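Local structure of oligogalacturonate lyase (Vibrio parahaemolyticus RIMD 2210633, 3C5M) at residues A[116-121]-A[169-174]; A[120-125]-A[144-149]; A[148-153]-A[162-167]; A[216-221]-A[241-246]. The protein probably cleaves short pectin-derived oligogalacturonates by beta-elimination, as a manganese-binding lyase built on a seven-bladed beta-propeller. All blocks are in the same frame, centred on the assembly; numbering follows the deposited sequence.

Contact 1. Residues A[116-121]-A[169-174]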
# COMPACT_ATOMS: atom_id res chain seq x y z
N VAL A 116 -22.49 -4.23 -3.11
CA VAL A 116 -22.07 -3.15 -2.23
C VAL A 116 -22.18 -3.70 -0.80
O VAL A 116 -23.27 -3.98 -0.31
CB VAL A 116 -22.93 -1.90 -2.46
CG1 VAL A 116 -24.32 -2.30 -2.89
CG2 VAL A 116 -22.96 -1.05 -1.20
N ILE A 117 -21.04 -3.87 -0.15
CA ILE A 117 -21.02 -4.43 1.19
C ILE A 117 -21.14 -3.39 2.30
O ILE A 117 -21.40 -3.74 3.44
CB ILE A 117 -19.74 -5.24 1.40
CG1 ILE A 117 -18.55 -4.32 1.20
CG2 ILE A 117 -19.67 -6.40 0.42
CD1 ILE A 117 -17.22 -4.98 1.49
N TYR A 118 -20.93 -2.11 1.98
CA TYR A 118 -21.06 -1.06 2.99
C TYR A 118 -21.10 0.32 2.37
O TYR A 118 -20.39 0.59 1.42
CB TYR A 118 -19.91 -1.14 4.00
CG TYR A 118 -19.80 0.08 4.90
CD1 TYR A 118 -18.70 0.92 4.82
CD2 TYR A 118 -20.81 0.39 5.81
CE1 TYR A 118 -18.59 2.06 5.64
CE2 TYR A 118 -20.72 1.52 6.64
CZ TYR A 118 -19.60 2.35 6.54
OH TYR A 118 -19.49 3.47 7.35
N THR A 119 -21.95 1.20 2.90
CA THR A 119 -22.05 2.55 2.36
C THR A 119 -21.91 3.58 3.47
O THR A 119 -22.83 3.75 4.27
CB THR A 119 -23.40 2.78 1.63
OG1 THR A 119 -23.52 1.88 0.51
CG2 THR A 119 -23.50 4.21 1.14
N VAL A 120 -20.78 4.28 3.51
CA VAL A 120 -20.53 5.30 4.54
C VAL A 120 -21.76 6.12 4.85
O VAL A 120 -22.52 6.49 3.96
CB VAL A 120 -19.39 6.25 4.12
CG1 VAL A 120 -19.73 6.94 2.81
CG2 VAL A 120 -19.13 7.26 5.22
N ASP A 121 -21.95 6.43 6.13
CA ASP A 121 -23.10 7.22 6.54
C ASP A 121 -22.92 8.72 6.34
O ASP A 121 -21.83 9.24 6.50
CB ASP A 121 -23.44 6.94 8.00
CG ASP A 121 -24.69 7.68 8.45
OD1 ASP A 121 -24.60 8.90 8.73
OD2 ASP A 121 -25.77 7.03 8.50
N ARG A 169 -12.95 7.86 13.78
CA ARG A 169 -13.25 6.57 14.36
C ARG A 169 -12.68 5.45 13.51
O ARG A 169 -12.69 5.52 12.28
CB ARG A 169 -14.76 6.39 14.50
CG ARG A 169 -15.50 6.37 13.18
CD ARG A 169 -16.98 6.12 13.39
NE ARG A 169 -17.71 5.98 12.14
CZ ARG A 169 -19.00 5.63 12.06
NH1 ARG A 169 -19.70 5.39 13.16
NH2 ARG A 169 -19.58 5.52 10.87
N LEU A 170 -12.18 4.42 14.18
CA LEU A 170 -11.62 3.25 13.54
C LEU A 170 -12.74 2.19 13.56
O LEU A 170 -13.01 1.60 14.61
CB LEU A 170 -10.41 2.77 14.34
CG LEU A 170 -9.43 1.81 13.68
CD1 LEU A 170 -8.32 1.44 14.65
CD2 LEU A 170 -10.16 0.57 13.23
N ILE A 171 -13.39 1.95 12.42
CA ILE A 171 -14.49 0.99 12.35
C ILE A 171 -14.12 -0.36 11.75
O ILE A 171 -13.09 -0.51 11.11
CB ILE A 171 -15.69 1.54 11.55
CG1 ILE A 171 -15.30 1.73 10.09
CG2 ILE A 171 -16.17 2.84 12.17
CD1 ILE A 171 -16.43 2.24 9.20
N LYS A 172 -14.99 -1.33 11.97
CA LYS A 172 -14.81 -2.67 11.47
C LYS A 172 -16.14 -3.08 10.87
O LYS A 172 -17.19 -2.93 11.50
CB LYS A 172 -14.43 -3.60 12.63
CG LYS A 172 -14.43 -5.07 12.27
CD LYS A 172 -14.01 -5.92 13.47
CE LYS A 172 -15.00 -5.83 14.62
NZ LYS A 172 -16.35 -6.36 14.26
N VAL A 173 -16.11 -3.60 9.65
CA VAL A 173 -17.31 -4.01 8.95
C VAL A 173 -17.27 -5.51 8.68
O VAL A 173 -16.21 -6.08 8.43
CB VAL A 173 -17.45 -3.25 7.62
CG1 VAL A 173 -18.69 -3.70 6.86
CG2 VAL A 173 -17.51 -1.76 7.89
N ASP A 174 -18.44 -6.13 8.74
CA ASP A 174 -18.55 -7.56 8.51
C ASP A 174 -19.00 -7.79 7.06
O ASP A 174 -20.07 -7.32 6.64
CB ASP A 174 -19.56 -8.16 9.50
CG ASP A 174 -19.62 -9.68 9.45
OD1 ASP A 174 -20.35 -10.23 8.59
OD2 ASP A 174 -18.91 -10.32 10.27

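Contact 2. Residues A[120-125]-A[144-149]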
# COMPACT_ATOMS: atom_id res chain seq x y z
N VAL A 120 -20.78 4.28 3.51
CA VAL A 120 -20.53 5.30 4.54
C VAL A 120 -21.76 6.12 4.85
O VAL A 120 -22.52 6.49 3.96
CB VAL A 120 -19.39 6.25 4.12
CG1 VAL A 120 -19.73 6.94 2.81
CG2 VAL A 120 -19.13 7.26 5.22
N ASP A 121 -21.95 6.43 6.13
CA ASP A 121 -23.10 7.22 6.54
C ASP A 121 -22.92 8.72 6.34
O ASP A 121 -21.83 9.24 6.50
CB ASP A 121 -23.44 6.94 8.00
CG ASP A 121 -24.69 7.68 8.45
OD1 ASP A 121 -24.60 8.90 8.73
OD2 ASP A 121 -25.77 7.03 8.50
N GLU A 122 -24.02 9.39 6.00
CA GLU A 122 -24.04 10.83 5.75
C GLU A 122 -23.32 11.69 6.80
O GLU A 122 -22.94 12.82 6.53
CB GLU A 122 -25.49 11.30 5.61
CG GLU A 122 -25.92 11.58 4.18
CD GLU A 122 -25.64 13.03 3.76
OE1 GLU A 122 -24.50 13.51 3.97
OE2 GLU A 122 -26.57 13.67 3.22
N GLU A 123 -23.15 11.14 8.00
CA GLU A 123 -22.48 11.84 9.10
C GLU A 123 -20.95 11.77 9.02
O GLU A 123 -20.26 12.64 9.56
CB GLU A 123 -22.94 11.25 10.44
CG GLU A 123 -24.37 11.59 10.85
CD GLU A 123 -24.50 13.02 11.36
OE1 GLU A 123 -25.64 13.45 11.64
OE2 GLU A 123 -23.46 13.71 11.48
N TRP A 124 -20.44 10.75 8.35
CA TRP A 124 -19.00 10.58 8.26
C TRP A 124 -18.41 10.65 6.85
O TRP A 124 -19.12 10.71 5.85
CB TRP A 124 -18.59 9.26 8.93
CG TRP A 124 -19.11 9.13 10.33
CD1 TRP A 124 -20.39 8.85 10.71
CD2 TRP A 124 -18.36 9.28 11.54
NE1 TRP A 124 -20.48 8.81 12.08
CE2 TRP A 124 -19.25 9.07 12.62
CE3 TRP A 124 -17.02 9.57 11.83
CZ2 TRP A 124 -18.85 9.14 13.95
CZ3 TRP A 124 -16.62 9.65 13.16
CH2 TRP A 124 -17.54 9.43 14.21
N LYS A 125 -17.08 10.65 6.80
CA LYS A 125 -16.35 10.73 5.55
C LYS A 125 -15.29 9.63 5.59
O LYS A 125 -14.56 9.51 6.56
CB LYS A 125 -15.68 12.10 5.43
CG LYS A 125 -15.26 12.49 4.03
CD LYS A 125 -16.47 12.85 3.17
CE LYS A 125 -16.06 13.21 1.73
NZ LYS A 125 -15.00 14.27 1.69
N ILE A 144 -13.82 10.06 9.25
CA ILE A 144 -13.72 11.35 9.90
C ILE A 144 -15.09 12.02 9.90
O ILE A 144 -15.77 12.03 8.89
CB ILE A 144 -12.73 12.23 9.14
CG1 ILE A 144 -11.37 11.53 9.15
CG2 ILE A 144 -12.66 13.62 9.75
CD1 ILE A 144 -10.34 12.19 8.26
N LEU A 145 -15.49 12.59 11.03
CA LEU A 145 -16.79 13.24 11.09
C LEU A 145 -16.85 14.36 10.03
O LEU A 145 -16.03 15.27 10.05
CB LEU A 145 -17.00 13.83 12.48
CG LEU A 145 -18.43 13.74 13.02
CD1 LEU A 145 -18.45 14.46 14.34
CD2 LEU A 145 -19.44 14.36 12.05
N LYS A 146 -17.82 14.28 9.12
CA LYS A 146 -17.95 15.27 8.05
C LYS A 146 -17.75 16.71 8.48
O LYS A 146 -17.04 17.46 7.82
CB LYS A 146 -19.30 15.16 7.36
CG LYS A 146 -19.30 14.23 6.17
CD LYS A 146 -20.56 14.43 5.35
CE LYS A 146 -20.58 13.52 4.14
NZ LYS A 146 -21.83 13.75 3.38
N ARG A 147 -18.37 17.10 9.58
CA ARG A 147 -18.25 18.46 10.09
C ARG A 147 -16.80 18.85 10.37
O ARG A 147 -16.41 20.00 10.16
CB ARG A 147 -19.07 18.61 11.37
CG ARG A 147 -20.53 18.21 11.22
CD ARG A 147 -21.32 18.54 12.48
NE ARG A 147 -20.57 18.19 13.69
CZ ARG A 147 -19.79 19.03 14.36
NH1 ARG A 147 -19.67 20.29 13.95
NH2 ARG A 147 -19.13 18.62 15.43
N ASP A 148 -16.01 17.89 10.85
CA ASP A 148 -14.61 18.13 11.17
C ASP A 148 -13.68 18.02 9.97
O ASP A 148 -12.50 18.35 10.05
CB ASP A 148 -14.14 17.13 12.24
CG ASP A 148 -14.81 17.34 13.58
OD1 ASP A 148 -15.93 17.91 13.62
OD2 ASP A 148 -14.22 16.92 14.60
N TRP A 149 -14.21 17.55 8.84
CA TRP A 149 -13.40 17.38 7.65
C TRP A 149 -12.96 18.68 7.01
O TRP A 149 -13.72 19.64 6.95
CB TRP A 149 -14.16 16.54 6.62
CG TRP A 149 -13.29 16.08 5.49
CD1 TRP A 149 -12.36 15.08 5.53
CD2 TRP A 149 -13.21 16.64 4.17
NE1 TRP A 149 -11.70 14.98 4.32
CE2 TRP A 149 -12.20 15.93 3.47
CE3 TRP A 149 -13.88 17.68 3.52
CZ2 TRP A 149 -11.86 16.23 2.15
CZ3 TRP A 149 -13.54 17.98 2.20
CH2 TRP A 149 -12.54 17.25 1.53

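Contact 3. Residues A[148-153]-A[162-167]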
# COMPACT_ATOMS: atom_id res chain seq x y z
N ASP A 148 -16.01 17.89 10.85
CA ASP A 148 -14.61 18.13 11.17
C ASP A 148 -13.68 18.02 9.97
O ASP A 148 -12.50 18.35 10.05
CB ASP A 148 -14.14 17.13 12.24
CG ASP A 148 -14.81 17.34 13.58
OD1 ASP A 148 -15.93 17.91 13.62
OD2 ASP A 148 -14.22 16.92 14.60
N TRP A 149 -14.21 17.55 8.84
CA TRP A 149 -13.40 17.38 7.65
C TRP A 149 -12.96 18.68 7.01
O TRP A 149 -13.72 19.64 6.95
CB TRP A 149 -14.16 16.54 6.62
CG TRP A 149 -13.29 16.08 5.49
CD1 TRP A 149 -12.36 15.08 5.53
CD2 TRP A 149 -13.21 16.64 4.17
NE1 TRP A 149 -11.70 14.98 4.32
CE2 TRP A 149 -12.20 15.93 3.47
CE3 TRP A 149 -13.88 17.68 3.52
CZ2 TRP A 149 -11.86 16.23 2.15
CZ3 TRP A 149 -13.54 17.98 2.20
CH2 TRP A 149 -12.54 17.25 1.53
N GLN A 150 -11.73 18.71 6.52
CA GLN A 150 -11.18 19.88 5.86
C GLN A 150 -10.32 19.43 4.68
O GLN A 150 -9.51 18.52 4.81
CB GLN A 150 -10.31 20.70 6.81
CG GLN A 150 -11.03 21.26 8.02
CD GLN A 150 -10.15 22.22 8.83
OE1 GLN A 150 -9.06 21.86 9.27
NE2 GLN A 150 -10.63 23.44 9.02
N PRO A 151 -10.49 20.06 3.52
CA PRO A 151 -9.72 19.70 2.33
C PRO A 151 -8.24 20.01 2.48
O PRO A 151 -7.84 21.17 2.53
CB PRO A 151 -10.39 20.53 1.23
CG PRO A 151 -10.79 21.77 1.97
CD PRO A 151 -11.38 21.21 3.24
N LEU A 152 -7.42 18.97 2.57
CA LEU A 152 -5.98 19.13 2.72
C LEU A 152 -5.35 19.54 1.39
O LEU A 152 -4.82 18.70 0.66
CB LEU A 152 -5.35 17.82 3.20
CG LEU A 152 -5.88 17.22 4.50
CD1 LEU A 152 -5.32 15.82 4.69
CD2 LEU A 152 -5.51 18.11 5.66
N THR A 153 -5.42 20.83 1.08
CA THR A 153 -4.87 21.37 -0.16
C THR A 153 -3.34 21.49 -0.13
O THR A 153 -2.64 20.93 -0.98
CB THR A 153 -5.49 22.77 -0.46
OG1 THR A 153 -6.89 22.63 -0.71
CG2 THR A 153 -4.82 23.42 -1.66
N TYR A 162 -4.48 19.00 11.58
CA TYR A 162 -4.00 18.22 12.71
C TYR A 162 -4.35 18.86 14.04
O TYR A 162 -4.74 18.18 14.98
CB TYR A 162 -2.49 18.05 12.63
CG TYR A 162 -1.86 17.52 13.89
CD1 TYR A 162 -1.35 18.38 14.85
CD2 TYR A 162 -1.78 16.15 14.12
CE1 TYR A 162 -0.76 17.88 16.02
CE2 TYR A 162 -1.20 15.64 15.27
CZ TYR A 162 -0.68 16.51 16.22
OH TYR A 162 -0.09 15.99 17.34
N HIS A 163 -4.20 20.18 14.10
CA HIS A 163 -4.48 20.93 15.31
C HIS A 163 -5.98 21.07 15.59
O HIS A 163 -6.39 21.26 16.73
CB HIS A 163 -3.84 22.32 15.24
CG HIS A 163 -2.35 22.30 15.32
ND1 HIS A 163 -1.67 21.72 16.37
CD2 HIS A 163 -1.40 22.79 14.48
CE1 HIS A 163 -0.37 21.85 16.18
NE2 HIS A 163 -0.18 22.50 15.04
N THR A 164 -6.80 20.96 14.55
CA THR A 164 -8.24 21.08 14.73
C THR A 164 -8.79 19.88 15.48
O THR A 164 -10.00 19.78 15.72
CB THR A 164 -8.97 21.23 13.36
OG1 THR A 164 -10.24 21.87 13.56
CG2 THR A 164 -9.22 19.88 12.71
N ASN A 165 -7.89 18.97 15.87
CA ASN A 165 -8.27 17.75 16.59
C ASN A 165 -9.62 17.23 16.15
O ASN A 165 -10.58 17.27 16.90
CB ASN A 165 -8.29 18.02 18.10
CG ASN A 165 -6.91 17.99 18.72
OD1 ASN A 165 -6.07 18.85 18.44
ND2 ASN A 165 -6.66 17.00 19.56
N PRO A 166 -9.70 16.73 14.91
CA PRO A 166 -10.93 16.20 14.33
C PRO A 166 -11.28 14.86 14.95
O PRO A 166 -10.39 14.08 15.29
CB PRO A 166 -10.58 16.07 12.86
CG PRO A 166 -9.15 15.62 12.94
CD PRO A 166 -8.57 16.54 13.98
N THR A 167 -12.58 14.59 15.10
CA THR A 167 -13.05 13.34 15.67
C THR A 167 -13.09 12.28 14.58
O THR A 167 -13.84 12.39 13.60
CB THR A 167 -14.45 13.52 16.30
OG1 THR A 167 -15.07 12.24 16.48
CG2 THR A 167 -15.32 14.37 15.42

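Contact 4. Residues A[216-221]-A[241-246]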
# COMPACT_ATOMS: atom_id res chain seq x y z
N ALA A 216 3.00 10.09 18.90
CA ALA A 216 3.51 8.85 18.32
C ALA A 216 2.48 8.31 17.35
O ALA A 216 1.28 8.54 17.52
CB ALA A 216 3.79 7.83 19.42
N ARG A 217 2.92 7.61 16.31
CA ARG A 217 1.97 7.06 15.37
C ARG A 217 1.87 5.55 15.46
O ARG A 217 0.86 4.96 15.11
CB ARG A 217 2.32 7.47 13.94
CG ARG A 217 3.77 7.25 13.53
CD ARG A 217 3.81 6.99 12.03
NE ARG A 217 2.86 7.86 11.32
CZ ARG A 217 2.28 7.56 10.16
NH1 ARG A 217 2.53 6.40 9.58
NH2 ARG A 217 1.43 8.41 9.60
N MSE A 218 2.93 4.92 15.96
CA MSE A 218 2.95 3.47 16.10
C MSE A 218 1.91 3.03 17.12
O MSE A 218 2.24 2.85 18.29
CB MSE A 218 4.34 3.01 16.56
CG MSE A 218 5.53 3.39 15.65
SE MSE A 218 5.61 2.38 13.97
CE MSE A 218 4.61 3.67 12.91
N TRP A 219 0.67 2.86 16.70
CA TRP A 219 -0.35 2.42 17.64
C TRP A 219 -0.91 1.04 17.36
O TRP A 219 -0.84 0.54 16.23
CB TRP A 219 -1.50 3.42 17.71
CG TRP A 219 -1.16 4.67 18.41
CD1 TRP A 219 -0.62 5.80 17.87
CD2 TRP A 219 -1.34 4.93 19.80
NE1 TRP A 219 -0.46 6.75 18.84
CE2 TRP A 219 -0.89 6.25 20.04
CE3 TRP A 219 -1.84 4.18 20.87
CZ2 TRP A 219 -0.93 6.83 21.30
CZ3 TRP A 219 -1.87 4.76 22.13
CH2 TRP A 219 -1.42 6.07 22.33
N LEU A 220 -1.46 0.42 18.40
CA LEU A 220 -2.06 -0.92 18.33
C LEU A 220 -3.27 -0.97 19.25
O LEU A 220 -3.33 -0.27 20.25
CB LEU A 220 -1.02 -1.97 18.76
CG LEU A 220 -0.71 -3.10 17.78
CD1 LEU A 220 -0.21 -2.50 16.48
CD2 LEU A 220 0.33 -4.05 18.37
N VAL A 221 -4.26 -1.79 18.91
CA VAL A 221 -5.46 -1.91 19.73
C VAL A 221 -6.15 -3.22 19.37
O VAL A 221 -6.10 -3.65 18.23
CB VAL A 221 -6.42 -0.73 19.47
CG1 VAL A 221 -6.80 -0.67 18.00
CG2 VAL A 221 -7.66 -0.89 20.32
N THR A 241 8.02 5.92 10.88
CA THR A 241 7.10 5.99 9.75
C THR A 241 7.25 4.82 8.80
O THR A 241 8.13 3.98 8.97
CB THR A 241 7.33 7.28 8.95
OG1 THR A 241 6.35 7.37 7.91
CG2 THR A 241 8.73 7.28 8.35
N HIS A 242 6.40 4.77 7.79
CA HIS A 242 6.45 3.69 6.81
C HIS A 242 6.10 2.35 7.42
O HIS A 242 6.46 1.31 6.87
CB HIS A 242 7.84 3.59 6.20
CG HIS A 242 8.31 4.84 5.53
ND1 HIS A 242 7.48 5.60 4.73
CD2 HIS A 242 9.52 5.43 5.48
CE1 HIS A 242 8.17 6.61 4.22
NE2 HIS A 242 9.41 6.52 4.66
N GLU A 243 5.40 2.36 8.55
CA GLU A 243 5.04 1.11 9.22
C GLU A 243 4.18 0.20 8.35
O GLU A 243 3.35 0.65 7.55
CB GLU A 243 4.30 1.40 10.54
CG GLU A 243 2.84 1.81 10.38
CD GLU A 243 2.64 3.31 10.18
OE1 GLU A 243 3.55 3.97 9.63
OE2 GLU A 243 1.56 3.81 10.55
N PHE A 244 4.37 -1.10 8.51
CA PHE A 244 3.59 -2.07 7.76
C PHE A 244 3.77 -3.47 8.36
O PHE A 244 4.86 -3.84 8.79
CB PHE A 244 4.02 -2.04 6.28
CG PHE A 244 5.37 -2.64 6.02
CD1 PHE A 244 5.50 -3.99 5.72
CD2 PHE A 244 6.52 -1.85 6.09
CE1 PHE A 244 6.75 -4.56 5.49
CE2 PHE A 244 7.78 -2.41 5.87
CZ PHE A 244 7.90 -3.76 5.57
N TRP A 245 2.68 -4.23 8.40
CA TRP A 245 2.72 -5.57 8.92
C TRP A 245 3.48 -6.43 7.95
O TRP A 245 3.33 -6.28 6.74
CB TRP A 245 1.30 -6.13 9.06
CG TRP A 245 0.56 -5.68 10.27
CD1 TRP A 245 -0.63 -5.03 10.31
CD2 TRP A 245 0.97 -5.87 11.63
NE1 TRP A 245 -1.00 -4.79 11.61
CE2 TRP A 245 -0.03 -5.29 12.45
CE3 TRP A 245 2.08 -6.46 12.24
CZ2 TRP A 245 0.05 -5.29 13.85
CZ3 TRP A 245 2.15 -6.46 13.63
CH2 TRP A 245 1.15 -5.88 14.41
N ILE A 246 4.31 -7.33 8.46
CA ILE A 246 5.01 -8.23 7.57
C ILE A 246 3.95 -9.27 7.24
O ILE A 246 3.27 -9.76 8.13
CB ILE A 246 6.19 -8.87 8.27
CG1 ILE A 246 7.20 -7.78 8.63
CG2 ILE A 246 6.80 -9.94 7.39
CD1 ILE A 246 8.44 -8.30 9.29

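Contact 1. Residues A[116-121]-A[169-174]
Tyr118 lays its ring over Val173 and points its hydroxyl at the ends of Ile171 and Arg169. CG stands anti to the backbone N (chi1 168°), starting the ring toward strand 168-174. There the side chains of Tyr118 and Val173 cross at about a right angle: methyl CG2 of Val173 makes a CH-pi contact, 4.3 Å from the Tyr118 ring centroid and off toward the rim, while Val173 CG1 rests 4.0 Å from Tyr118 CB. Backbone N of Val120 lies above the opposite face, again near the rim. Farther out the approach is tip to tip. Ile171 CD1 meets Tyr118 OH at 3.8 Å, and Arg169 NH2 lies 4.1 Å from the same OH, with the guanidinium plane turned 52° from the ring. The axes of 116-119 and 169-174 run roughly antiparallel, at 150°, and no hydrogen bond links the two segments. Strand 114-119 ends one propeller blade and strand 168-174 belongs to the next, so this is blade-to-blade packing. Glu143 hydrogen-bonds Tyr118 OH through OE2 and forms a salt bridge with Arg169 NH2 through OE1. The apolar interface thus finishes in a polar tip, where the guanidinium would be expected to stabilise the carboxylate's negative form.

Contact 2. Residues A[120-125]-A[144-149]
Trp124 and Lys125 pair with Leu145 and Ile144 at the open end of a beta hairpin. The backbone bonds come first. Lys125 and Ile144 form an antiparallel hydrogen-bonded pair, with Lys125 N to Ile144 O at 2.8 Å and Ile144 N to Lys125 O also at 2.8 Å. Trp124 and Leu145 are a non-hydrogen-bonded pair whose side chains diverge. Beyond them Lys146 N donates to Glu123 O at 3.0 Å, carrying the pairing into the type I turn 121-124. An Asx turn braces that turn, Asp121 OD1 accepting from Glu123 N.

Charge adds a second tie. Lys146, extended beyond CG, runs past the Glu122 carbonyl and ends in a salt bridge, NZ to Glu122 OE1 at 2.7 Å, meeting the oxygen nearly in line with its C-O bond.

Two indoles supply the ring contacts. The Lys125 chain bends at chi2 (73°) and again at chi4, and its ammonium comes over the centre of the six-membered ring of Trp149, a cation-pi contact with NZ 3.6 Å from the centroid. Lys125 CG sits above the five-membered ring of the same indole. The Trp124 ring receives Leu145 CB over one face near the rim, with CZ3 to CB at 4.3 Å.

Strands 124-132 and 138-145 are the first two of their blade. Strand 168-174 follows as the third, and its Arg169 makes a cation-pi contact with Trp124, while the 3-10 turn 146-148 leads away toward helix 155-163.

Contact 3. Residues A[148-153]-A[162-167]
A side-chain carboxylate meets a backbone amide between Asp148 and Thr167: Thr167 N donates to Asp148 OD2 at 2.9 Å, the one hydrogen bond between these two segments. OD2 sits too close to a neighbour in the model, so the details of this bond are doubtful. Nearer the backbone, Asp148 CB packs on Pro166 CB at 3.8 Å. Two residues on, the extended Gln150 crosses Thr164 obliquely, its OE1 lying 4.0 Å from methyl CG2 of Thr164. The amide of Gln150 also has a weak hydrogen bond from NE2 to Glu160. Asn165, with positive phi (34°), takes the chain out of helical geometry and into the Pro166-Thr167 segment that Asp148 meets. The contact therefore joins the two ends of an excursion from the blade: the chain leaves strand 138-145, passes through helix 155-163 and returns to strand 168-174. Phe161 of that helix packs against Gln150 and Pro166, Trp189 also reaches Pro166, and Thr167 is backbone-bonded to Leu145 where the strands resume.

Contact 4. Residues A[216-221]-A[241-246]
Segments 217-220 and 241-245 run in nearly the same direction, 23° apart, with Met218 and Glu243 at a CA separation of 7.6 Å and the contact carried mainly by side chains. Arg217 reaches across to Glu243 in a salt bridge, NH1 to OE1 at 2.6 Å. OE1 offers its syn lone pair and lies in the guanidinium plane, yet the carboxylate is turned 86° to that plane, and a single nitrogen faces both oxygens: Glu243 OE2 is 2.9 Å from Arg217 NH1. The N-H...O angle of 132° makes the bond to OE1 bent. Over one face of the guanidinium stands Thr241 OG1, 4.3 Å from Arg217 NH1, and NH2 forms a second salt bridge with Glu208.

These segments come from adjoining blades of the beta-propeller: strand 219-222 is third in its sheet, and strand 238-245 opens the next. From the first segment Met218, a selenomethionine, bends along its chain and brings SE and the methyl CE against Glu243, with SE 3.8 Å from Glu243 CB. Its own backbone centres an inverse gamma turn. Farther along, Leu220 CD1 touches the indole of Trp245 at CZ2, 3.8 Å away, while Trp245 NE1 is hydrogen-bonded to Ile194 O. At the other end, the side chain of Thr241 is about 11 Å from the bound manganese ion and about 9 Å from that of His287, one of its ligands.

Overall arrangement
Along the chain, contact 1 opens first, at 116-121, on the last strand of one blade. Contact 2 starts on the overlapping segment 120-125 and closes the hairpin loop at 144-149. Contact 3 picks up at once from 148-153 and shuts the helical excursion at 162-167. Only then does 169-174 complete contact 1, whose long loop thus holds contact 3 nested within it and begins together with contact 2. Contacts 1 and 2 also meet through Arg169 and Trp124. Contact 4 follows in series, joining the next two blades nearer the manganese, and Leu170 of contact 1 packs on its Val221. Contacts 2 and 3 stay within one blade and its insertion; contacts 1 and 4 join neighbouring blades.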